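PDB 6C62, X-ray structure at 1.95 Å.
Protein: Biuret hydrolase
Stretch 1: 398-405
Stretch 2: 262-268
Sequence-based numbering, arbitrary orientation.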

ATOM      1  N   GLY A 398      23.881   6.723   6.357  1.00 14.60           N
ATOM      2  CA  GLY A 398      22.453   7.162   6.404  1.00 14.54           C
ATOM      3  C   GLY A 398      21.738   7.063   7.734  1.00 13.45           C
ATOM      4  O   GLY A 398      20.515   7.179   7.812  1.00 11.72           O
ATOM      5  N   LEU A 399      22.482   6.828   8.801  1.00 13.42           N
ATOM      6  CA  LEU A 399      21.870   6.705  10.136  1.00 14.23           C
ATOM      7  C   LEU A 399      20.914   7.872  10.527  1.00 13.69           C
ATOM      8  O   LEU A 399      19.894   7.658  11.186  1.00 13.42           O
ATOM      9  CB  LEU A 399      23.005   6.592  11.203  1.00 15.46           C
ATOM     10  CG  LEU A 399      23.688   5.224  11.371  1.00 16.53           C
ATOM     11  CD1 LEU A 399      24.922   5.352  12.257  1.00 17.54           C
ATOM     12  CD2 LEU A 399      22.782   4.153  11.944  1.00 17.53           C
ATOM     13  N   LEU A 400      21.310   9.090  10.193  1.00 12.79           N
ATOM     14  CA  LEU A 400      20.593  10.306  10.535  1.00 14.24           C
ATOM     15  C   LEU A 400      19.544  10.736   9.482  1.00 14.72           C
ATOM     16  O   LEU A 400      18.621  11.490   9.789  1.00 15.85           O
ATOM     17  CB  LEU A 400      21.567  11.438  10.732  1.00 15.12           C
ATOM     18  CG  LEU A 400      22.635  11.140  11.805  1.00 16.38           C
ATOM     19  CD1 LEU A 400      23.722  12.213  11.847  1.00 19.40           C
ATOM     20  CD2 LEU A 400      21.965  10.984  13.163  1.00 16.67           C
ATOM     21  N   THR A 401      19.686  10.248   8.261  1.00 13.31           N
ATOM     22  CA  THR A 401      18.778  10.602   7.165  1.00 12.00           C
ATOM     23  C   THR A 401      17.560   9.666   7.111  1.00 11.78           C
ATOM     24  O   THR A 401      16.435  10.096   6.805  1.00 12.59           O
ATOM     25  CB  THR A 401      19.501  10.579   5.801  1.00 10.90           C
ATOM     26  OG1 THR A 401      20.261   9.376   5.656  1.00 10.96           O
ATOM     27  CG2 THR A 401      20.424  11.705   5.702  1.00 11.00           C
ATOM     28  N   GLN A 402      17.803   8.394   7.370  1.00 12.29           N
ATOM     29  CA  GLN A 402      16.836   7.336   7.131  1.00 12.80           C
ATOM     30  C   GLN A 402      15.501   7.466   7.902  1.00 13.05           C
ATOM     31  O   GLN A 402      14.457   7.239   7.322  1.00 12.72           O
ATOM     32  CB  GLN A 402      17.500   5.956   7.334  1.00 13.36           C
ATOM     33  CG  GLN A 402      16.669   4.798   6.799  1.00 14.76           C
ATOM     34  CD  GLN A 402      17.468   3.554   6.442  1.00 16.76           C
ATOM     35  OE1 GLN A 402      18.579   3.381   6.924  1.00 18.50           O
ATOM     36  NE2 GLN A 402      16.967   2.736   5.514  1.00 17.01           N
ATOM     37  N   PRO A 403      15.525   7.899   9.162  1.00 13.03           N
ATOM     38  CA  PRO A 403      14.218   8.077   9.877  1.00 13.81           C
ATOM     39  C   PRO A 403      13.342   9.183   9.268  1.00 13.94           C
ATOM     40  O   PRO A 403      12.121   9.101   9.327  1.00 15.31           O
ATOM     41  CB  PRO A 403      14.652   8.503  11.293  1.00 13.55           C
ATOM     42  CG  PRO A 403      16.108   8.054  11.438  1.00 14.11           C
ATOM     43  CD  PRO A 403      16.674   8.152  10.051  1.00 12.97           C
ATOM     44  N   VAL A 404      13.946  10.182   8.668  1.00 13.85           N
ATOM     45  CA  VAL A 404      13.227  11.379   8.224  1.00 14.37           C
ATOM     46  C   VAL A 404      12.531  11.204   6.866  1.00 14.75           C
ATOM     47  O   VAL A 404      11.347  11.557   6.696  1.00 16.03           O
ATOM     48  CB  VAL A 404      14.201  12.590   8.166  1.00 14.80           C
ATOM     49  CG1 VAL A 404      13.464  13.828   7.692  1.00 16.08           C
ATOM     50  CG2 VAL A 404      14.882  12.800   9.531  1.00 14.43           C
ATOM     51  N   SER A 405      13.225  10.613   5.909  1.00 13.41           N
ATOM     52  CA  SER A 405      12.617  10.264   4.633  1.00 13.51           C
ATOM     53  C   SER A 405      11.487   9.219   4.752  1.00 12.60           C
ATOM     54  O   SER A 405      10.614   9.177   3.925  1.00 10.68           O
ATOM     55  CB  SER A 405      13.703   9.826   3.627  1.00 13.02           C
ATOM     56  OG  SER A 405      14.644   9.057   4.286  1.00 12.46           O
TER
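Stretch 2 262-268: GWFRDNA

A single hydrogen bond crosses this largely apolar contact, and it runs from a side chain to the backbone. Trp263 NE1 donates to Leu399 O at 2.8 Å, with an N-H...O angle of 147°. The carbonyl oxygen meets the indole at its edge, near the ring plane, where the N-H points.

In stretch 1, 399-401 have helical phi/psi without the regular bonds. A helix follows, including Pro403 to Ser405, and continues later in the chain. Stretch 2 contains a short helix, 263-266, with Gly262 at the N-cap position. Gly262 has positive phi, which favours glycine. Asn267 is the first residue to leave helical phi/psi. Its ND2 bonds back to Trp263 O at 2.9 Å.

The CA atoms of Leu400 and Phe264 lie 6.2 Å apart, and those of Leu399 and Asn267 7.0 Å. Leu400 is buried among three residues of stretch 2. Its CD2 lies 3.9 Å from Phe264 CD1 and 3.9 Å from Asn267 CB, and 4.1 Å from Trp263 O. Leu400 O also approaches the Phe264 ring edge, 3.3 Å from CE1. Leu399 CD2 packs 3.9 Å from Trp263 CZ2.

Pro403, in the helix of stretch 1, touches both aromatic residues. Its CG is 3.7 Å from Trp263 NE1 and 4.1 Å from Phe264 CZ. Val404 CG2 adds a contact at 4.2 Å to Phe264 CZ. Arg265 and Asp266 are exposed and do not touch stretch 1.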

ATOM      1  N   GLY A 262      18.520  12.822  21.312  1.00 16.87           N
ATOM      2  CA  GLY A 262      18.495  11.357  21.385  1.00 18.09           C
ATOM      3  C   GLY A 262      19.242  10.693  20.241  1.00 16.33           C
ATOM      4  O   GLY A 262      20.445  10.897  20.126  1.00 17.44           O
ATOM      5  N   TRP A 263      18.524   9.949  19.393  1.00 14.13           N
ATOM      6  CA  TRP A 263      19.113   9.253  18.233  1.00 14.66           C
ATOM      7  C   TRP A 263      20.020  10.183  17.410  1.00 13.95           C
ATOM      8  O   TRP A 263      21.103   9.789  16.973  1.00 15.18           O
ATOM      9  CB  TRP A 263      17.982   8.739  17.317  1.00 13.57           C
ATOM     10  CG  TRP A 263      18.437   8.158  16.026  1.00 13.91           C
ATOM     11  CD1 TRP A 263      18.472   8.790  14.819  1.00 14.62           C
ATOM     12  CD2 TRP A 263      18.902   6.836  15.798  1.00 14.20           C
ATOM     13  NE1 TRP A 263      18.953   7.935  13.851  1.00 14.39           N
ATOM     14  CE2 TRP A 263      19.224   6.731  14.433  1.00 15.01           C
ATOM     15  CE3 TRP A 263      19.090   5.738  16.614  1.00 15.73           C
ATOM     16  CZ2 TRP A 263      19.727   5.546  13.868  1.00 15.74           C
ATOM     17  CZ3 TRP A 263      19.567   4.560  16.050  1.00 16.29           C
ATOM     18  CH2 TRP A 263      19.911   4.485  14.700  1.00 16.04           C
ATOM     19  N   PHE A 264      19.561  11.408  17.213  1.00 14.14           N
ATOM     20  CA  PHE A 264      20.242  12.375  16.376  1.00 14.96           C
ATOM     21  C   PHE A 264      21.469  13.057  17.041  1.00 16.68           C
ATOM     22  O   PHE A 264      22.261  13.749  16.343  1.00 15.70           O
ATOM     23  CB  PHE A 264      19.258  13.405  15.880  1.00 14.39           C
ATOM     24  CG  PHE A 264      18.216  12.840  14.979  1.00 14.09           C
ATOM     25  CD1 PHE A 264      18.461  12.719  13.608  1.00 13.13           C
ATOM     26  CD2 PHE A 264      17.014  12.363  15.487  1.00 13.92           C
ATOM     27  CE1 PHE A 264      17.488  12.177  12.785  1.00 12.62           C
ATOM     28  CE2 PHE A 264      16.045  11.812  14.655  1.00 11.80           C
ATOM     29  CZ  PHE A 264      16.297  11.739  13.314  1.00 11.94           C
ATOM     30  N   ARG A 265      21.632  12.842  18.342  1.00 17.44           N
ATOM     31  CA  ARG A 265      22.886  13.190  19.039  1.00 19.71           C
ATOM     32  C   ARG A 265      23.808  12.000  19.231  1.00 18.95           C
ATOM     33  O   ARG A 265      25.047  12.088  18.972  1.00 18.66           O
ATOM     34  CB  ARG A 265      22.556  13.807  20.384  1.00 25.04           C
ATOM     35  CG  ARG A 265      23.802  14.385  21.038  1.00 29.88           C
ATOM     36  CD  ARG A 265      23.432  15.296  22.183  1.00 37.15           C
ATOM     37  NE  ARG A 265      24.620  15.708  22.947  1.00 41.33           N
ATOM     38  CZ  ARG A 265      25.483  16.650  22.545  1.00 45.57           C
ATOM     39  NH1 ARG A 265      25.343  17.306  21.368  1.00 43.47           N
ATOM     40  NH2 ARG A 265      26.488  16.970  23.351  1.00 47.24           N
ATOM     41  N   ASP A 266      23.233  10.884  19.671  1.00 19.36           N
ATOM     42  CA  ASP A 266      23.959   9.624  19.886  1.00 20.72           C
ATOM     43  C   ASP A 266      24.673   9.116  18.620  1.00 20.21           C
ATOM     44  O   ASP A 266      25.717   8.458  18.733  1.00 19.26           O
ATOM     45  CB  ASP A 266      23.003   8.497  20.268  1.00 23.07           C
ATOM     46  CG  ASP A 266      22.281   8.712  21.623  1.00 29.43           C
ATOM     47  OD1 ASP A 266      22.617   9.662  22.385  1.00 28.12           O
ATOM     48  OD2 ASP A 266      21.273   7.952  21.853  1.00 31.48           O
ATOM     49  N   ASN A 267      24.085   9.350  17.427  1.00 17.91           N
ATOM     50  CA  ASN A 267      24.691   8.912  16.186  1.00 17.79           C
ATOM     51  C   ASN A 267      25.425  10.049  15.426  1.00 16.86           C
ATOM     52  O   ASN A 267      25.696   9.945  14.230  1.00 17.44           O
ATOM     53  CB  ASN A 267      23.648   8.227  15.323  1.00 18.93           C
ATOM     54  CG  ASN A 267      23.113   6.968  15.970  1.00 21.24           C
ATOM     55  OD1 ASN A 267      23.762   5.934  15.970  1.00 21.37           O
ATOM     56  ND2 ASN A 267      21.933   7.055  16.554  1.00 20.75           N
ATOM     57  N   ALA A 268      25.810  11.094  16.126  1.00 15.61           N
ATOM     58  CA  ALA A 268      26.511  12.212  15.542  1.00 15.70           C
ATOM     59  C   ALA A 268      27.879  12.340  16.173  1.00 16.54           C
ATOM     60  O   ALA A 268      27.996  12.434  17.405  1.00 17.64           O
ATOM     61  CB  ALA A 268      25.722  13.483  15.785  1.00 15.42           C
TER